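Long-range contacts in capsular polysaccharide export system protein KpsC (Thermosulfurimonas dismutans, PDB 6MGD), which transfers Kdo in beta-2,7 linkage, probably from CMP-Kdo, to build the glycolipid anchor of Gram-negative bacterial capsules: residues Ser84-Asp92 / Leu296-Ile304; Val257-Tyr268 / Thr271-Ile282. All coordinates share one frame; numbering follows the deposited sequence.

Contact 1 (Ser84-Asp92 / Leu296-Ile304); sequences SIPISLVAD and LYPMYVSLI
L89 and M299 face each other as a hydrogen-bonded antiparallel pair. It joins strand 88-92 to strand 298-300, the outermost strand of the mixed six-stranded sheet. L89 N donates to M299 O at 3.1 Å. M299 N donates back to L89 O. Two residues along, V301 N donates to I87 O at 3.0 Å.

Side chains add polar contacts at D92 and beside S88. The OH of Y297 donates to OD2 of D92 at 2.7 Å and takes the anti lone pair. The carboxylate and ring planes are 78° apart. CG of Y297 is trans to its backbone N (chi1 -176°), a setting that carries the ring across to D92. OD2 also accepts from Y105 N, while OD1 takes I94 N and G95 N. A water links S88 OG to Y300 OH, and Y300 OH is also bonded to L294 O.

Apolar contacts flank the strands. The bend of M299 at chi3 (-63°) lays CE against L89 CD2, 3.7 Å away, and against A91 CB at the same distance. On the other face V90 CG2 meets P298 CB at 3.9 Å. Beyond the strand, I87 CG1 packs on L303 CG at 4.0 Å.

The carboxylate of D92 is thus shared by several donors. This would favour its charged form and fix the Y297 ring beside the strand.

Contact 2 (Val257-Tyr268 / Thr271-Ile282); sequences VTCYGHPFYAGY and TTDIYPHPRRNI
R280 reaches the turn P263-A266 through NH1, which donates to P263 O at 2.9 Å. The carbonyl lies near the guanidinium plane, and the donor lies in the carbonyl plane. P263 O also accepts A266 N, so one oxygen serves both the type I turn and the arginine. NH1 also lies very close to A266 O, a contact whose modelled length is doubtful. G267 N donates to D273 OD2 at 2.8 Å, on the syn side but tilted out of the carboxylate plane. H262 NE2 donates to Y275 O at 2.6 Å; the oxygen lies in the ring plane, but the donor stands above the carbonyl plane.

The parallel strands pair through I274 N to C259 O at 2.8 Å. C259 N donates to T272 O. Alongside, T258 OG1 donates to T272 OG1 at 2.9 Å.

Packing follows outward. The H277 ring turns its edge to the face of H262, with planes at 52°. H277 CA also covers a face of H262. I274 CG1 sits over the Y260 ring, 3.7 Å from its centroid. The extended R280 chain puts CD over the Y268 ring, 4.2 Å from its centroid. G267, at a positive phi (83°), lets R280 and H277 pack close against its backbone.

Strand 272-273 is the edge of the six-stranded parallel sheet and 257-259 the strand next to it, consistent with a Rossmann-like domain of the GT-B fold.

From the N terminus, the chain builds strands 4-7, 24-28, 44-49 and 64-71 before it reaches 88-92. It then crosses to the parallel sheet around 155-159 and 238-241. Contact 2 closes a short local loop there, between 257-268 and 271-282. The chain next runs through helix 286-296 and returns to the first sheet, where contact 1 closes a loop of about 200 residues. Contact 2 is therefore nested inside contact 1. Their centres are 26 Å apart, on opposite sides of the chain centre, and they do not touch. Contact 1 ties a late strand to the mixed N-terminal sheet; contact 2 finishes one edge of the parallel sheet.

Contact 1 (Ser84-Asp92 / Leu296-Ile304)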
loop_
_atom_site.group_PDB
_atom_site.type_symbol
_atom_site.label_atom_id
_atom_site.label_comp_id
_atom_site.label_asym_id
_atom_site.label_seq_id
_atom_site.Cartn_x
_atom_site.Cartn_y
_atom_site.Cartn_z
ATOM N N SER A 84 12.133 5.738 8.112
ATOM C CA SER A 84 12.832 6.859 7.493
ATOM C C SER A 84 13.842 6.344 6.472
ATOM O O SER A 84 13.801 6.723 5.301
ATOM C CB SER A 84 13.517 7.713 8.558
ATOM O OG SER A 84 12.584 8.117 9.547
ATOM N N ILE A 85 14.754 5.487 6.921
ATOM C CA ILE A 85 15.560 4.657 6.028
ATOM C C ILE A 85 14.820 3.350 5.838
ATOM O O ILE A 85 14.722 2.554 6.795
ATOM C CB ILE A 85 16.980 4.442 6.577
ATOM C CG1 ILE A 85 17.696 3.325 5.810
ATOM C CG2 ILE A 85 16.962 4.198 8.087
ATOM C CD1 ILE A 85 17.936 3.642 4.344
ATOM N N PRO A 86 14.251 3.075 4.664
ATOM C CA PRO A 86 13.303 1.967 4.533
ATOM C C PRO A 86 13.945 0.619 4.830
ATOM O O PRO A 86 15.057 0.324 4.387
ATOM C CB PRO A 86 12.842 2.059 3.073
ATOM C CG PRO A 86 13.133 3.470 2.666
ATOM C CD PRO A 86 14.373 3.852 3.415
ATOM N N ILE A 87 13.227 -0.197 5.600
ATOM C CA ILE A 87 13.610 -1.592 5.772
ATOM C C ILE A 87 12.961 -2.479 4.718
ATOM O O ILE A 87 13.457 -3.584 4.455
ATOM C CB ILE A 87 13.260 -2.085 7.189
ATOM C CG1 ILE A 87 14.057 -3.343 7.536
ATOM C CG2 ILE A 87 11.765 -2.351 7.314
ATOM C CD1 ILE A 87 13.932 -3.769 8.981
ATOM N N SER A 88 11.880 -2.019 4.092
ATOM C CA SER A 88 11.168 -2.780 3.077
ATOM C C SER A 88 11.058 -1.957 1.803
ATOM O O SER A 88 10.864 -0.738 1.853
ATOM C CB SER A 88 9.770 -3.177 3.562
ATOM O OG SER A 88 9.149 -4.066 2.650
ATOM N N LEU A 89 11.186 -2.630 0.664
ATOM C CA LEU A 89 11.027 -2.002 -0.639
ATOM C C LEU A 89 10.184 -2.908 -1.522
ATOM O O LEU A 89 10.291 -4.135 -1.445
ATOM C CB LEU A 89 12.382 -1.729 -1.306
ATOM C CG LEU A 89 12.341 -0.952 -2.623
ATOM C CD1 LEU A 89 11.845 0.465 -2.390
ATOM C CD2 LEU A 89 13.704 -0.949 -3.293
ATOM N N VAL A 90 9.344 -2.297 -2.353
ATOM C CA VAL A 90 8.492 -3.010 -3.297
ATOM C C VAL A 90 9.065 -2.827 -4.696
ATOM O O VAL A 90 9.287 -1.694 -5.139
ATOM C CB VAL A 90 7.038 -2.510 -3.226
ATOM C CG1 VAL A 90 6.301 -2.833 -4.513
ATOM C CG2 VAL A 90 6.323 -3.119 -2.023
ATOM N N ALA A 91 9.307 -3.939 -5.388
ATOM C CA ALA A 91 9.837 -3.926 -6.751
ATOM C C ALA A 91 8.907 -4.768 -7.616
ATOM O O ALA A 91 8.961 -6.001 -7.581
ATOM C CB ALA A 91 11.267 -4.453 -6.800
ATOM N N ASP A 92 8.058 -4.099 -8.390
ATOM C CA ASP A 92 7.040 -4.765 -9.193
ATOM C C ASP A 92 7.441 -4.719 -10.662
ATOM O O ASP A 92 7.528 -3.623 -11.239
ATOM C CB ASP A 92 5.682 -4.092 -8.975
ATOM C CG ASP A 92 4.518 -4.900 -9.531
ATOM O OD1 ASP A 92 4.624 -5.425 -10.660
ATOM O OD2 ASP A 92 3.485 -4.999 -8.833
ATOM N N LEU A 296 5.957 -12.325 0.407
ATOM C CA LEU A 296 6.546 -12.585 -0.903
ATOM C C LEU A 296 6.739 -11.327 -1.741
ATOM O O LEU A 296 7.762 -11.194 -2.419
ATOM C CB LEU A 296 5.678 -13.578 -1.683
ATOM C CG LEU A 296 5.609 -15.011 -1.159
ATOM C CD1 LEU A 296 4.517 -15.786 -1.878
ATOM C CD2 LEU A 296 6.950 -15.700 -1.327
ATOM N N TYR A 297 5.777 -10.400 -1.706
ATOM C CA TYR A 297 5.814 -9.261 -2.623
ATOM C C TYR A 297 6.957 -8.296 -2.327
ATOM O O TYR A 297 7.721 -7.979 -3.255
ATOM C CB TYR A 297 4.453 -8.557 -2.616
ATOM C CG TYR A 297 4.307 -7.415 -3.592
ATOM C CD1 TYR A 297 4.511 -7.606 -4.955
ATOM C CD2 TYR A 297 3.924 -6.152 -3.156
ATOM C CE1 TYR A 297 4.360 -6.563 -5.855
ATOM C CE2 TYR A 297 3.767 -5.105 -4.046
ATOM C CZ TYR A 297 3.988 -5.316 -5.394
ATOM O OH TYR A 297 3.835 -4.275 -6.281
ATOM N N PRO A 298 7.142 -7.790 -1.107
ATOM C CA PRO A 298 8.183 -6.787 -0.882
ATOM C C PRO A 298 9.513 -7.405 -0.475
ATOM O O PRO A 298 9.586 -8.513 0.061
ATOM C CB PRO A 298 7.608 -5.938 0.265
ATOM C CG PRO A 298 6.423 -6.729 0.817
ATOM C CD PRO A 298 6.422 -8.067 0.146
ATOM N N MET A 299 10.577 -6.659 -0.753
ATOM C CA MET A 299 11.907 -7.011 -0.284
ATOM C C MET A 299 12.124 -6.470 1.125
ATOM O O MET A 299 11.449 -5.539 1.571
ATOM C CB MET A 299 12.979 -6.462 -1.229
ATOM C CG MET A 299 12.943 -7.056 -2.626
ATOM S SD MET A 299 14.134 -6.301 -3.755
ATOM C CE MET A 299 13.523 -4.619 -3.812
ATOM N N TYR A 300 13.074 -7.076 1.833
ATOM C CA TYR A 300 13.443 -6.635 3.173
ATOM C C TYR A 300 14.955 -6.705 3.315
ATOM O O TYR A 300 15.554 -7.756 3.068
ATOM C CB TYR A 300 12.772 -7.490 4.256
ATOM C CG TYR A 300 11.258 -7.451 4.250
ATOM C CD1 TYR A 300 10.521 -8.421 3.582
ATOM C CD2 TYR A 300 10.566 -6.451 4.923
ATOM C CE1 TYR A 300 9.137 -8.394 3.576
ATOM C CE2 TYR A 300 9.180 -6.414 4.925
ATOM C CZ TYR A 300 8.472 -7.388 4.248
ATOM O OH TYR A 300 7.092 -7.356 4.244
ATOM N N VAL A 301 15.566 -5.590 3.708
ATOM C CA VAL A 301 17.004 -5.510 3.938
ATOM C C VAL A 301 17.237 -5.004 5.353
ATOM O O VAL A 301 16.636 -4.007 5.767
ATOM C CB VAL A 301 17.702 -4.595 2.911
ATOM C CG1 VAL A 301 19.119 -4.265 3.363
ATOM C CG2 VAL A 301 17.722 -5.259 1.544
ATOM N N SER A 302 18.107 -5.692 6.090
ATOM C CA SER A 302 18.382 -5.332 7.474
ATOM C C SER A 302 18.981 -3.934 7.572
ATOM O O SER A 302 19.845 -3.551 6.779
ATOM C CB SER A 302 19.338 -6.348 8.100
ATOM O OG SER A 302 19.794 -5.903 9.364
ATOM N N LEU A 303 18.518 -3.169 8.564
ATOM C CA LEU A 303 19.074 -1.842 8.800
ATOM C C LEU A 303 20.455 -1.898 9.438
ATOM O O LEU A 303 21.200 -0.916 9.354
ATOM C CB LEU A 303 18.138 -1.025 9.691
ATOM C CG LEU A 303 16.701 -0.799 9.222
ATOM C CD1 LEU A 303 15.903 -0.090 10.305
ATOM C CD2 LEU A 303 16.671 -0.003 7.927
ATOM N N ILE A 304 20.816 -3.017 10.064
ATOM C CA ILE A 304 22.048 -3.100 10.840
ATOM C C ILE A 304 23.214 -3.526 9.956
ATOM O O ILE A 304 24.237 -2.836 9.889
ATOM C CB ILE A 304 21.885 -4.057 12.035
ATOM C CG1 ILE A 304 20.851 -3.509 13.021
ATOM C CG2 ILE A 304 23.225 -4.280 12.728
ATOM C CD1 ILE A 304 20.773 -4.290 14.316
HETATM O O HOH W 1 6.833 -4.402 3.663
#

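Contact 2 (Val257-Tyr268 / Thr271-Ile282)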
loop_
_atom_site.group_PDB
_atom_site.type_symbol
_atom_site.label_atom_id
_atom_site.label_comp_id
_atom_site.label_asym_id
_atom_site.label_seq_id
_atom_site.Cartn_x
_atom_site.Cartn_y
_atom_site.Cartn_z
ATOM N N VAL A 257 -13.938 -3.919 7.266
ATOM C CA VAL A 257 -13.534 -2.747 6.500
ATOM C C VAL A 257 -14.310 -2.704 5.191
ATOM O O VAL A 257 -14.391 -3.709 4.476
ATOM C CB VAL A 257 -12.017 -2.736 6.235
ATOM C CG1 VAL A 257 -11.539 -4.132 5.932
ATOM C CG2 VAL A 257 -11.673 -1.786 5.090
ATOM N N THR A 258 -14.875 -1.539 4.885
ATOM C CA THR A 258 -15.576 -1.282 3.635
ATOM C C THR A 258 -14.699 -0.404 2.752
ATOM O O THR A 258 -14.170 0.613 3.212
ATOM C CB THR A 258 -16.923 -0.599 3.896
ATOM O OG1 THR A 258 -17.774 -1.486 4.632
ATOM C CG2 THR A 258 -17.604 -0.214 2.587
ATOM N N CYS A 259 -14.537 -0.799 1.493
ATOM C CA CYS A 259 -13.690 -0.081 0.551
ATOM C C CYS A 259 -14.556 0.673 -0.448
ATOM O O CYS A 259 -15.455 0.091 -1.062
ATOM C CB CYS A 259 -12.746 -1.040 -0.181
ATOM S SG CYS A 259 -11.514 -1.830 0.884
ATOM N N TYR A 260 -14.287 1.968 -0.602
ATOM C CA TYR A 260 -14.988 2.789 -1.577
ATOM C C TYR A 260 -14.190 2.989 -2.858
ATOM O O TYR A 260 -14.718 3.564 -3.816
ATOM C CB TYR A 260 -15.350 4.147 -0.962
ATOM C CG TYR A 260 -16.407 4.052 0.119
ATOM C CD1 TYR A 260 -16.094 3.561 1.382
ATOM C CD2 TYR A 260 -17.717 4.449 -0.122
ATOM C CE1 TYR A 260 -17.053 3.465 2.369
ATOM C CE2 TYR A 260 -18.685 4.361 0.863
ATOM C CZ TYR A 260 -18.345 3.867 2.109
ATOM O OH TYR A 260 -19.297 3.773 3.099
ATOM N N GLY A 261 -12.940 2.538 -2.889
ATOM C CA GLY A 261 -12.147 2.485 -4.100
ATOM C C GLY A 261 -11.709 1.062 -4.380
ATOM O O GLY A 261 -12.452 0.120 -4.089
ATOM N N HIS A 262 -10.506 0.881 -4.925
ATOM C CA HIS A 262 -9.974 -0.446 -5.242
ATOM C C HIS A 262 -8.526 -0.558 -4.781
ATOM O O HIS A 262 -7.603 -0.620 -5.603
ATOM C CB HIS A 262 -10.081 -0.739 -6.737
ATOM C CG HIS A 262 -11.479 -0.984 -7.212
ATOM N ND1 HIS A 262 -11.894 -0.679 -8.491
ATOM C CD2 HIS A 262 -12.553 -1.517 -6.583
ATOM C CE1 HIS A 262 -13.167 -1.006 -8.626
ATOM N NE2 HIS A 262 -13.591 -1.515 -7.484
ATOM N N PRO A 263 -8.291 -0.599 -3.469
ATOM C CA PRO A 263 -6.928 -0.806 -2.972
ATOM C C PRO A 263 -6.457 -2.221 -3.265
ATOM O O PRO A 263 -7.209 -3.074 -3.749
ATOM C CB PRO A 263 -7.051 -0.556 -1.467
ATOM C CG PRO A 263 -8.473 -0.866 -1.158
ATOM C CD PRO A 263 -9.260 -0.437 -2.369
ATOM N N PHE A 264 -5.184 -2.475 -2.945
ATOM C CA PHE A 264 -4.575 -3.758 -3.274
ATOM C C PHE A 264 -5.227 -4.917 -2.532
ATOM O O PHE A 264 -5.137 -6.059 -2.995
ATOM C CB PHE A 264 -3.067 -3.718 -2.986
ATOM C CG PHE A 264 -2.706 -3.830 -1.522
ATOM C CD1 PHE A 264 -2.530 -2.696 -0.748
ATOM C CD2 PHE A 264 -2.509 -5.073 -0.930
ATOM C CE1 PHE A 264 -2.184 -2.796 0.594
ATOM C CE2 PHE A 264 -2.169 -5.180 0.410
ATOM C CZ PHE A 264 -2.004 -4.042 1.174
ATOM N N TYR A 265 -5.875 -4.653 -1.400
ATOM C CA TYR A 265 -6.525 -5.690 -0.613
ATOM C C TYR A 265 -8.009 -5.826 -0.922
ATOM O O TYR A 265 -8.691 -6.624 -0.274
ATOM C CB TYR A 265 -6.322 -5.422 0.887
ATOM C CG TYR A 265 -6.642 -4.006 1.321
ATOM C CD1 TYR A 265 -5.677 -3.007 1.269
ATOM C CD2 TYR A 265 -7.908 -3.670 1.785
ATOM C CE1 TYR A 265 -5.963 -1.714 1.662
ATOM C CE2 TYR A 265 -8.203 -2.378 2.179
ATOM C CZ TYR A 265 -7.227 -1.405 2.116
ATOM O OH TYR A 265 -7.514 -0.118 2.506
ATOM N N ALA A 266 -8.520 -5.081 -1.896
ATOM C CA ALA A 266 -9.925 -5.150 -2.266
ATOM C C ALA A 266 -10.148 -6.196 -3.354
ATOM O O ALA A 266 -9.216 -6.632 -4.035
ATOM C CB ALA A 266 -10.427 -3.786 -2.740
ATOM N N GLY A 267 -11.409 -6.597 -3.506
ATOM C CA GLY A 267 -11.793 -7.576 -4.497
ATOM C C GLY A 267 -11.605 -9.021 -4.094
ATOM O O GLY A 267 -12.025 -9.911 -4.844
ATOM N N TYR A 268 -10.999 -9.289 -2.936
ATOM C CA TYR A 268 -10.707 -10.649 -2.498
ATOM C C TYR A 268 -11.686 -11.152 -1.441
ATOM O O TYR A 268 -11.413 -12.161 -0.784
ATOM C CB TYR A 268 -9.274 -10.740 -1.975
ATOM C CG TYR A 268 -8.222 -10.376 -2.999
ATOM C CD1 TYR A 268 -7.980 -11.194 -4.095
ATOM C CD2 TYR A 268 -7.466 -9.219 -2.864
ATOM C CE1 TYR A 268 -7.018 -10.867 -5.031
ATOM C CE2 TYR A 268 -6.501 -8.883 -3.796
ATOM C CZ TYR A 268 -6.281 -9.711 -4.878
ATOM O OH TYR A 268 -5.322 -9.384 -5.809
ATOM N N THR A 271 -13.017 -7.686 2.239
ATOM C CA THR A 271 -13.644 -6.394 2.454
ATOM C C THR A 271 -14.943 -6.324 1.664
ATOM O O THR A 271 -15.048 -6.869 0.560
ATOM C CB THR A 271 -12.725 -5.247 2.019
ATOM O OG1 THR A 271 -12.625 -5.234 0.590
ATOM C CG2 THR A 271 -11.336 -5.422 2.604
ATOM N N THR A 272 -15.936 -5.652 2.239
ATOM C CA THR A 272 -17.166 -5.346 1.520
ATOM C C THR A 272 -16.896 -4.148 0.618
ATOM O O THR A 272 -16.732 -3.021 1.097
ATOM C CB THR A 272 -18.311 -5.074 2.491
ATOM O OG1 THR A 272 -17.889 -4.129 3.483
ATOM C CG2 THR A 272 -18.746 -6.364 3.176
ATOM N N ASP A 273 -16.830 -4.393 -0.687
ATOM C CA ASP A 273 -16.434 -3.373 -1.647
ATOM C C ASP A 273 -17.664 -2.669 -2.202
ATOM O O ASP A 273 -18.607 -3.321 -2.662
ATOM C CB ASP A 273 -15.617 -3.998 -2.778
ATOM C CG ASP A 273 -14.409 -4.765 -2.264
ATOM O OD1 ASP A 273 -13.877 -4.391 -1.196
ATOM O OD2 ASP A 273 -13.995 -5.742 -2.925
ATOM N N ILE A 274 -17.651 -1.336 -2.148
ATOM C CA ILE A 274 -18.764 -0.558 -2.684
ATOM C C ILE A 274 -18.856 -0.738 -4.193
ATOM O O ILE A 274 -19.906 -1.111 -4.730
ATOM C CB ILE A 274 -18.615 0.925 -2.301
ATOM C CG1 ILE A 274 -18.667 1.086 -0.781
ATOM C CG2 ILE A 274 -19.695 1.760 -2.973
ATOM C CD1 ILE A 274 -20.013 0.745 -0.174
ATOM N N TYR A 275 -17.760 -0.481 -4.896
ATOM C CA TYR A 275 -17.714 -0.699 -6.334
ATOM C C TYR A 275 -16.935 -1.968 -6.631
ATOM O O TYR A 275 -15.802 -2.113 -6.152
ATOM C CB TYR A 275 -17.066 0.492 -7.035
ATOM C CG TYR A 275 -17.655 1.823 -6.623
ATOM C CD1 TYR A 275 -18.931 2.196 -7.024
ATOM C CD2 TYR A 275 -16.933 2.708 -5.833
ATOM C CE1 TYR A 275 -19.474 3.410 -6.647
ATOM C CE2 TYR A 275 -17.468 3.925 -5.451
ATOM C CZ TYR A 275 -18.737 4.272 -5.861
ATOM O OH TYR A 275 -19.272 5.482 -5.484
ATOM N N PRO A 276 -17.495 -2.905 -7.393
ATOM C CA PRO A 276 -16.807 -4.182 -7.612
ATOM C C PRO A 276 -15.534 -3.999 -8.419
ATOM O O PRO A 276 -15.447 -3.139 -9.299
ATOM C CB PRO A 276 -17.835 -5.018 -8.388
ATOM C CG PRO A 276 -19.142 -4.278 -8.261
ATOM C CD PRO A 276 -18.782 -2.838 -8.102
ATOM N N HIS A 277 -14.538 -4.824 -8.111
ATOM C CA HIS A 277 -13.295 -4.761 -8.870
ATOM C C HIS A 277 -13.473 -5.479 -10.204
ATOM O O HIS A 277 -13.904 -6.636 -10.227
ATOM C CB HIS A 277 -12.136 -5.376 -8.095
ATOM C CG HIS A 277 -10.792 -5.008 -8.643
ATOM N ND1 HIS A 277 -10.286 -5.556 -9.802
ATOM C CD2 HIS A 277 -9.860 -4.130 -8.203
ATOM C CE1 HIS A 277 -9.095 -5.038 -10.047
ATOM N NE2 HIS A 277 -8.815 -4.170 -9.093
ATOM N N PRO A 278 -13.146 -4.831 -11.326
ATOM C CA PRO A 278 -13.434 -5.428 -12.641
ATOM C C PRO A 278 -12.574 -6.632 -12.986
ATOM O O PRO A 278 -12.825 -7.262 -14.023
ATOM C CB PRO A 278 -13.161 -4.275 -13.621
ATOM C CG PRO A 278 -13.096 -3.031 -12.776
ATOM C CD PRO A 278 -12.604 -3.469 -11.439
ATOM N N ARG A 279 -11.576 -6.975 -12.171
ATOM C CA ARG A 279 -10.603 -7.985 -12.556
ATOM C C ARG A 279 -10.304 -9.022 -11.482
ATOM O O ARG A 279 -9.420 -9.859 -11.692
ATOM C CB ARG A 279 -9.282 -7.316 -12.969
ATOM C CG ARG A 279 -9.375 -6.429 -14.200
ATOM C CD ARG A 279 -8.053 -5.724 -14.475
ATOM N NE ARG A 279 -6.928 -6.653 -14.440
ATOM C CZ ARG A 279 -6.047 -6.723 -13.446
ATOM N NH1 ARG A 279 -5.058 -7.604 -13.493
ATOM N NH2 ARG A 279 -6.153 -5.906 -12.407
ATOM N N ARG A 280 -11.000 -9.001 -10.348
ATOM C CA ARG A 280 -10.697 -9.895 -9.237
ATOM C C ARG A 280 -11.922 -10.739 -8.910
ATOM O O ARG A 280 -12.988 -10.199 -8.599
ATOM C CB ARG A 280 -10.239 -9.103 -8.011
ATOM C CG ARG A 280 -8.948 -8.332 -8.245
ATOM C CD ARG A 280 -8.542 -7.514 -7.033
ATOM N NE ARG A 280 -7.541 -6.506 -7.376
ATOM C CZ ARG A 280 -7.107 -5.566 -6.543
ATOM N NH1 ARG A 280 -7.582 -5.499 -5.305
ATOM N NH2 ARG A 280 -6.196 -4.689 -6.946
ATOM N N ASN A 281 -11.761 -12.064 -8.980
ATOM C CA ASN A 281 -12.818 -13.011 -8.657
ATOM C C ASN A 281 -12.504 -13.891 -7.458
ATOM O O ASN A 281 -13.423 -14.522 -6.922
ATOM C CB ASN A 281 -13.106 -13.928 -9.857
ATOM C CG ASN A 281 -13.355 -13.158 -11.136
ATOM O OD1 ASN A 281 -12.419 -12.671 -11.771
ATOM N ND2 ASN A 281 -14.620 -13.057 -11.530
ATOM N N ILE A 282 -11.251 -13.945 -7.024
ATOM C CA ILE A 282 -10.805 -14.922 -6.037
ATOM C C ILE A 282 -11.196 -14.465 -4.640
ATOM O O ILE A 282 -11.112 -13.276 -4.305
ATOM C CB ILE A 282 -9.285 -15.133 -6.157
ATOM C CG1 ILE A 282 -8.894 -15.344 -7.624
ATOM C CG2 ILE A 282 -8.834 -16.314 -5.311
ATOM C CD1 ILE A 282 -9.581 -16.528 -8.284
HETATM O O HOH W 2 -15.122 -0.457 -3.986
#